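PDB 3KBQ: protein Ta0487 from Thermoplasma acidophilum, which is of unknown function but belongs to the CinA family and, in the part crystallised here, probably forms a molybdopterin-binding domain. Local coordinates for residues 8-12 against 13-17; 109-113 against 114-118. All coordinates share one frame; numbering follows the deposited sequence.

Both contacts are starts of short helices within one probable molybdopterin-binding domain. Interaction 1 comes first along the chain: residues 8-12 end strand 5-11, an inner strand of the six-stranded mixed sheet, and turn into helix 13-16. Interaction 2 comes about a hundred residues later, where the loop after helix 96-106 enters helix 113-116. Their centres lie 25 Å apart and their nearest atoms about 12 Å, so they do not touch. They solve the same problem differently. Glycine occupies the N-cap at the partly buried end of the strand, whereas threonine does so at the surface, where its hydroxyl adds a weak capping bond.

Interaction 1: 8-12 against 13-17; sequences VITVG and NEILK
G12 and E14 meet where strand 5-11 gives way to helix 13-16, the glutamate folding its carboxylate back over the glycine backbone. Followed outward, the E14 side chain leaves CB with CG between the backbone N and the carbonyl carbon (chi1 70°), and the bend at chi2, -69°, turns the chain toward G12. CD then lies 3.9 Å from G12 C. Of the two tips, OE1 sits 3.5 Å from G12 C and OE2 3.7 Å from G12 CA. The glycine suits this place twice over: its lack of a CB allows the carboxylate to lie so near CA, and at its phi of 157° the carbonyl O of V11 stays uncrowded because no CB stands beside it. A bound sulfate, probably from the crystallisation liquor, lies about 3 Å from the E14 side chain.

G12 is the N-cap of the short helix, at the C-terminal end of an inner parallel strand. In open alpha/beta sheets such strand ends commonly border ligand sites, and the sulfate is consistent with a pocket here. With no side chain to offer, the cap contributes its carbonyl: G12 O accepts weakly from I15 N at 3.1 Å, through a strongly bent bond, and from L16 N at 3.4 Å, straighter but long.

I15 returns toward the strand, its CB 3.5 Å from G12 O. Its CG1 reaches T10 CG2 at 4.0 Å, the two side chains crossing at about a right angle. Threonine fits because its two branches divide the work: CG2, anti to the backbone N, gives the methyl to I15, while OG1 is hydrogen-bonded to N22. N13 points away from the strand, and its OD1 accepts from the backbone N of D47.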
loop_
_atom_site.group_PDB
_atom_site.type_symbol
_atom_site.label_atom_id
_atom_site.label_comp_id
_atom_site.label_asym_id
_atom_site.label_seq_id
_atom_site.Cartn_x
_atom_site.Cartn_y
_atom_site.Cartn_z
ATOM N N VAL B 8 2.934 -7.365 -1.421
ATOM C CA VAL B 8 2.888 -6.648 -2.674
ATOM C C VAL B 8 3.414 -5.227 -2.448
ATOM O O VAL B 8 3.062 -4.550 -1.502
ATOM C CB VAL B 8 1.457 -6.644 -3.233
ATOM C CG1 VAL B 8 1.365 -5.976 -4.618
ATOM C CG2 VAL B 8 0.937 -8.099 -3.282
ATOM N N ILE B 9 4.237 -4.770 -3.377
ATOM C CA ILE B 9 4.765 -3.429 -3.327
ATOM C C ILE B 9 4.424 -2.765 -4.659
ATOM O O ILE B 9 4.521 -3.385 -5.728
ATOM C CB ILE B 9 6.301 -3.421 -3.137
ATOM C CG1 ILE B 9 6.706 -4.028 -1.768
ATOM C CG2 ILE B 9 6.837 -1.926 -3.286
ATOM C CD1 ILE B 9 8.234 -4.396 -1.728
ATOM N N THR B 10 3.990 -1.514 -4.591
ATOM C CA THR B 10 3.708 -0.738 -5.772
ATOM C C THR B 10 4.574 0.524 -5.614
ATOM O O THR B 10 4.514 1.215 -4.588
ATOM C CB THR B 10 2.215 -0.295 -5.846
ATOM O OG1 THR B 10 1.374 -1.460 -5.853
ATOM C CG2 THR B 10 1.929 0.522 -7.149
ATOM N N VAL B 11 5.365 0.824 -6.632
ATOM C CA VAL B 11 6.203 2.044 -6.619
ATOM C C VAL B 11 5.686 3.064 -7.663
ATOM O O VAL B 11 5.541 2.719 -8.830
ATOM C CB VAL B 11 7.674 1.669 -6.960
ATOM C CG1 VAL B 11 8.582 2.903 -6.915
ATOM C CG2 VAL B 11 8.189 0.513 -6.005
ATOM N N GLY B 12 5.410 4.300 -7.266
ATOM C CA GLY B 12 4.919 5.280 -8.219
ATOM C C GLY B 12 4.156 6.406 -7.532
ATOM O O GLY B 12 3.095 6.193 -6.928
ATOM N N ASN B 13 4.717 7.603 -7.612
ATOM C CA ASN B 13 4.075 8.801 -7.082
ATOM C C ASN B 13 2.647 9.002 -7.568
ATOM O O ASN B 13 1.816 9.509 -6.823
ATOM C CB ASN B 13 4.893 10.056 -7.471
ATOM C CG ASN B 13 6.276 10.081 -6.823
ATOM O OD1 ASN B 13 6.647 9.183 -6.070
ATOM N ND2 ASN B 13 7.054 11.106 -7.138
ATOM N N GLU B 14 2.365 8.634 -8.817
ATOM C CA GLU B 14 1.035 8.890 -9.362
ATOM C C GLU B 14 -0.052 8.046 -8.659
ATOM O O GLU B 14 -1.193 8.478 -8.559
ATOM C CB GLU B 14 0.998 8.702 -10.897
ATOM C CG GLU B 14 1.150 7.228 -11.346
ATOM C CD GLU B 14 2.544 6.629 -11.088
ATOM O OE1 GLU B 14 3.519 7.405 -10.856
ATOM O OE2 GLU B 14 2.644 5.372 -11.091
ATOM N N ILE B 15 0.323 6.849 -8.195
ATOM C CA ILE B 15 -0.581 6.007 -7.413
ATOM C C ILE B 15 -0.824 6.685 -6.085
ATOM O O ILE B 15 -1.962 6.770 -5.664
ATOM C CB ILE B 15 -0.035 4.547 -7.180
ATOM C CG1 ILE B 15 0.254 3.851 -8.522
ATOM C CG2 ILE B 15 -0.998 3.693 -6.341
ATOM C CD1 ILE B 15 -0.877 3.917 -9.512
ATOM N N LEU B 16 0.244 7.118 -5.400
ATOM C CA LEU B 16 0.060 7.774 -4.061
ATOM C C LEU B 16 -0.816 8.990 -4.187
ATOM O O LEU B 16 -1.682 9.268 -3.331
ATOM C CB LEU B 16 1.393 8.229 -3.498
ATOM C CG LEU B 16 2.180 7.035 -2.978
ATOM C CD1 LEU B 16 3.595 7.456 -2.689
ATOM C CD2 LEU B 16 1.522 6.431 -1.697
ATOM N N LYS B 17 -0.572 9.751 -5.251
ATOM C CA LYS B 17 -1.337 10.955 -5.460
ATOM C C LYS B 17 -2.746 10.705 -5.977
ATOM O O LYS B 17 -3.490 11.645 -6.146
ATOM C CB LYS B 17 -0.627 11.895 -6.430
ATOM C CG LYS B 17 0.616 12.548 -5.866
ATOM C CD LYS B 17 1.385 13.332 -6.965
ATOM C CE LYS B 17 1.471 12.463 -8.230
ATOM N NZ LYS B 17 2.628 12.746 -9.174
#

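Interaction 2: 109-113 against 114-118; sequences ADLTP and QRLKM
L111 packs against R115 and L116 on the apolar, protein-facing side of this helix start, its CG 4.0 Å from R115 CB and its CD2 3.9 Å from L116 CA. L111 CB also comes within 4.4 Å of L116 CB. Both leucines touch L99 of helix 96-106, so their apolar character suits a side that faces protein.

T112 is the N-cap of helix 113-116, which makes L111 and L116 the residues just before the cap and four after it: the pairing of a hydrophobic staple. T112 O receives L116 N at 2.9 Å in a nearly straight bond. With chi1 at 61°, T112 OG1 is turned toward the helix, and R115 N is shared weakly between T112 O at 3.0 Å and this hydroxyl at 3.4 Å, the latter a capping bond. P113 fits the first helical position, where no N-H is needed for an intrahelical bond; its O takes K117 N at 2.9 Å.

The other side is more open and polar: P113 is exposed, and a water accepts from T112 N, with R115 NH1 doubtfully close to it. T112 CG2 lies over one face of the R115 guanidinium. Q114 bends back, bringing OE1 3.5 Å from T112 CB in a van der Waals contact.

Apart from both, K117 anchors the helix. Its chain curls until NZ donates to a lone pair of Q114 O, in the carbonyl plane, and the same ammonium also hydrogen-bonds to the carbonyl oxygens of G73 and T75.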
loop_
_atom_site.group_PDB
_atom_site.type_symbol
_atom_site.label_atom_id
_atom_site.label_comp_id
_atom_site.label_asym_id
_atom_site.label_seq_id
_atom_site.Cartn_x
_atom_site.Cartn_y
_atom_site.Cartn_z
ATOM N N ALA B 109 23.105 0.367 -31.119
ATOM C CA ALA B 109 24.314 0.056 -30.323
ATOM C C ALA B 109 24.553 1.051 -29.167
ATOM O O ALA B 109 25.154 0.699 -28.156
ATOM C CB ALA B 109 25.546 -0.030 -31.225
ATOM N N ASP B 110 24.027 2.270 -29.323
ATOM C CA ASP B 110 24.268 3.411 -28.442
ATOM C C ASP B 110 22.973 3.817 -27.729
ATOM O O ASP B 110 22.149 4.558 -28.291
ATOM C CB ASP B 110 24.788 4.587 -29.286
ATOM C CG ASP B 110 25.736 5.512 -28.521
ATOM O OD1 ASP B 110 25.792 5.450 -27.263
ATOM O OD2 ASP B 110 26.438 6.307 -29.205
ATOM N N LEU B 111 22.800 3.314 -26.500
ATOM C CA LEU B 111 21.676 3.636 -25.634
ATOM C C LEU B 111 21.907 4.958 -24.892
ATOM O O LEU B 111 23.049 5.300 -24.585
ATOM C CB LEU B 111 21.547 2.513 -24.591
ATOM C CG LEU B 111 20.760 1.202 -24.814
ATOM C CD1 LEU B 111 20.543 0.846 -26.269
ATOM C CD2 LEU B 111 21.442 0.050 -24.073
ATOM N N THR B 112 20.844 5.687 -24.556
ATOM C CA THR B 112 20.975 6.744 -23.556
ATOM C C THR B 112 21.366 6.123 -22.173
ATOM O O THR B 112 21.094 4.932 -21.915
ATOM C CB THR B 112 19.652 7.569 -23.403
ATOM O OG1 THR B 112 18.610 6.698 -22.983
ATOM C CG2 THR B 112 19.224 8.267 -24.725
ATOM N N PRO B 113 21.974 6.928 -21.271
ATOM C CA PRO B 113 22.239 6.497 -19.886
ATOM C C PRO B 113 21.040 5.846 -19.166
ATOM O O PRO B 113 21.187 4.799 -18.486
ATOM C CB PRO B 113 22.614 7.817 -19.198
ATOM C CG PRO B 113 23.310 8.579 -20.262
ATOM C CD PRO B 113 22.539 8.273 -21.536
ATOM N N GLN B 114 19.872 6.483 -19.250
ATOM C CA GLN B 114 18.658 5.971 -18.594
ATOM C C GLN B 114 18.227 4.638 -19.174
ATOM O O GLN B 114 17.574 3.857 -18.500
ATOM C CB GLN B 114 17.472 6.925 -18.787
ATOM C CG GLN B 114 17.647 8.305 -18.371
ATOM C CD GLN B 114 18.121 9.161 -19.509
ATOM O OE1 GLN B 114 19.137 8.864 -20.156
ATOM N NE2 GLN B 114 17.415 10.270 -19.741
ATOM N N ARG B 115 18.545 4.393 -20.437
ATOM C CA ARG B 115 18.254 3.099 -21.062
ATOM C C ARG B 115 19.277 2.014 -20.690
ATOM O O ARG B 115 18.856 0.882 -20.282
ATOM C CB ARG B 115 18.130 3.209 -22.586
ATOM C CG ARG B 115 16.750 3.705 -23.036
ATOM C CD ARG B 115 16.689 4.005 -24.548
ATOM N NE ARG B 115 15.564 4.892 -24.851
ATOM C CZ ARG B 115 15.490 5.660 -25.935
ATOM N NH1 ARG B 115 16.491 5.678 -26.821
ATOM N NH2 ARG B 115 14.431 6.430 -26.133
ATOM N N LEU B 116 20.573 2.337 -20.851
ATOM C CA LEU B 116 21.645 1.478 -20.433
ATOM C C LEU B 116 21.422 0.991 -19.015
ATOM O O LEU B 116 21.579 -0.211 -18.770
ATOM C CB LEU B 116 22.995 2.197 -20.488
ATOM C CG LEU B 116 24.238 1.434 -19.984
ATOM C CD1 LEU B 116 24.490 0.178 -20.844
ATOM C CD2 LEU B 116 25.490 2.341 -20.035
ATOM N N LYS B 117 21.041 1.904 -18.098
ATOM C CA LYS B 117 20.950 1.542 -16.666
ATOM C C LYS B 117 19.938 0.425 -16.415
ATOM O O LYS B 117 20.012 -0.241 -15.371
ATOM C CB LYS B 117 20.764 2.761 -15.738
ATOM C CG LYS B 117 19.353 3.338 -15.657
ATOM C CD LYS B 117 18.574 2.747 -14.457
ATOM C CE LYS B 117 17.051 2.530 -14.760
ATOM N NZ LYS B 117 16.464 3.442 -15.800
ATOM N N MET B 118 19.028 0.177 -17.368
ATOM C CA MET B 118 18.086 -0.955 -17.213
ATOM C C MET B 118 18.769 -2.324 -17.200
ATOM O O MET B 118 18.145 -3.308 -16.771
ATOM C CB MET B 118 16.938 -0.965 -18.270
ATOM C CG MET B 118 15.892 0.141 -18.149
ATOM S SD MET B 118 14.640 0.097 -19.486
ATOM C CE MET B 118 15.610 -0.179 -20.976
HETATM O O HOH W 1 18.911 5.232 -26.775
#